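PDB 3FDI: cytidylate kinase-like family protein from Eubacterium ventriosum, which is of unknown function but belongs to the P-loop NTPase clan and probably phosphorylates a nucleotide such as CMP at the expense of ATP. Local coordinates for residues 132-135 / 136-139. Residues are numbered along the deposited sequence; the frame is centred on the assembly and turned at random.
Sequences KRVM and EREG. With SO4 (sulfate ion), chain G.
Glu136, Arg137 and Glu138 each return an i to i-4 helical bond to Lys132, Arg133 and Val134, with Glu136 N meeting Lys132 O at 3.2 Å almost in line and Glu138 N reaching Val134 O at 2.7 Å; Gly139, with positive phi, is the first to depart from helical angles. Near the C-terminal end of helix 127-138, Arg133 and Arg137 illustrate how i, i+4 spacing sets two long basic side chains side by side at one anion-binding loop, Arg137 gripping the anion and Arg133 the loop backbone. CG of Arg137 stands anti to the backbone N (chi1 163°), and the chain bends at chi3 (-55°), which sets NH1 beside the aliphatic part of Arg133. NH1 lies 3.4 Å from Arg133 CD, the two side chains running at a slant to one another, their guanidinium planes 34° apart. The Arg137 group holds the sulfate with two N-H donors: NH1 to O4 at 2.6 Å, with O4 in the guanidinium plane at its edge, and NH2 to O2 at a longer 3.1 Å. Phe15 makes a cation-pi contact with Arg137; with the two sulfate bonds it probably restricts the guanidinium. Arg133 turns its NE to the carbonyl oxygen of Gly16. The turn from strand 8-13 into helix 19-30 corresponds to the clan's P-loop; NH groups of Gly16, Gly18, Gly19 and His20 bind the sulfate, which plausibly marks a nucleotide phosphate position. Val134 packs on Ala145 and Met149, and Met135 (selenomethionine) on Ala145; helix 127-138, following strand 118-125, thus bridges helix 142-163 and the P-loop.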
loop_
_atom_site.group_PDB
_atom_site.type_symbol
_atom_site.label_atom_id
_atom_site.label_comp_id
_atom_site.label_asym_id
_atom_site.label_seq_id
_atom_site.Cartn_x
_atom_site.Cartn_y
_atom_site.Cartn_z
ATOM N N LYS B 132 8.089 26.157 1.871
ATOM C CA LYS B 132 8.828 27.404 1.892
ATOM C C LYS B 132 10.011 27.209 0.959
ATOM O O LYS B 132 10.226 28.017 0.057
ATOM C CB LYS B 132 9.240 27.824 3.321
ATOM C CG LYS B 132 8.453 29.065 3.891
ATOM C CD LYS B 132 8.397 29.114 5.426
ATOM C CE LYS B 132 7.663 27.885 6.012
ATOM N NZ LYS B 132 7.390 27.984 7.469
ATOM N N ARG B 133 10.738 26.101 1.107
ATOM C CA ARG B 133 11.951 25.911 0.290
ATOM C C ARG B 133 11.621 25.884 -1.198
ATOM O O ARG B 133 12.347 26.477 -1.987
ATOM C CB ARG B 133 12.763 24.663 0.701
ATOM C CG ARG B 133 13.761 24.179 -0.387
ATOM C CD ARG B 133 14.864 23.271 0.129
ATOM N NE ARG B 133 14.611 22.851 1.495
ATOM C CZ ARG B 133 15.360 23.161 2.549
ATOM N NH1 ARG B 133 14.985 22.718 3.745
ATOM N NH2 ARG B 133 16.485 23.882 2.425
ATOM N N VAL B 134 10.527 25.205 -1.559
ATOM C CA VAL B 134 10.086 25.082 -2.959
ATOM C C VAL B 134 9.623 26.430 -3.602
ATOM O O VAL B 134 10.021 26.756 -4.729
ATOM C CB VAL B 134 8.950 24.015 -3.098
ATOM C CG1 VAL B 134 8.352 24.011 -4.491
ATOM C CG2 VAL B 134 9.478 22.583 -2.722
HETATM N N MSE B 135 8.756 27.177 -2.916
HETATM C CA MSE B 135 8.328 28.509 -3.420
HETATM C C MSE B 135 9.521 29.412 -3.710
HETATM O O MSE B 135 9.618 30.018 -4.777
HETATM C CB MSE B 135 7.432 29.216 -2.405
HETATM C CG MSE B 135 6.142 28.492 -2.123
HETATM SE SE MSE B 135 5.320 29.337 -0.607
HETATM C CE MSE B 135 4.843 31.071 -1.484
ATOM N N GLU B 136 10.416 29.475 -2.733
ATOM C CA GLU B 136 11.658 30.218 -2.824
ATOM C C GLU B 136 12.549 29.707 -3.925
ATOM O O GLU B 136 13.185 30.498 -4.595
ATOM C CB GLU B 136 12.432 30.141 -1.501
ATOM C CG GLU B 136 13.607 31.148 -1.391
ATOM C CD GLU B 136 14.089 31.370 0.069
ATOM O OE1 GLU B 136 13.329 31.095 1.030
ATOM O OE2 GLU B 136 15.244 31.825 0.263
ATOM N N ARG B 137 12.631 28.389 -4.090
ATOM C CA ARG B 137 13.484 27.811 -5.117
ATOM C C ARG B 137 12.878 28.093 -6.479
ATOM O O ARG B 137 13.584 28.507 -7.377
ATOM C CB ARG B 137 13.667 26.298 -4.915
ATOM C CG ARG B 137 14.197 25.540 -6.150
ATOM C CD ARG B 137 13.922 24.023 -6.033
ATOM N NE ARG B 137 14.491 23.542 -4.795
ATOM C CZ ARG B 137 14.208 22.383 -4.201
ATOM N NH1 ARG B 137 14.822 22.099 -3.068
ATOM N NH2 ARG B 137 13.334 21.518 -4.713
ATOM N N GLU B 138 11.575 27.880 -6.619
ATOM C CA GLU B 138 10.941 27.831 -7.935
ATOM C C GLU B 138 10.096 29.067 -8.304
ATOM O O GLU B 138 9.358 29.048 -9.310
ATOM C CB GLU B 138 10.093 26.553 -8.051
ATOM C CG GLU B 138 10.885 25.230 -7.957
ATOM C CD GLU B 138 11.836 24.999 -9.157
ATOM O OE1 GLU B 138 11.961 23.849 -9.649
ATOM O OE2 GLU B 138 12.472 25.969 -9.610
ATOM N N GLY B 139 10.216 30.139 -7.512
ATOM C CA GLY B 139 9.553 31.414 -7.803
ATOM C C GLY B 139 8.067 31.215 -7.981
ATOM O O GLY B 139 7.470 31.747 -8.908
HETATM S S SO4 G . 15.103 18.539 -2.682
HETATM O O1 SO4 G . 16.450 18.330 -3.220
HETATM O O2 SO4 G . 14.096 18.628 -3.736
HETATM O O3 SO4 G . 14.903 17.309 -1.888
HETATM O O4 SO4 G . 15.114 19.777 -1.842
#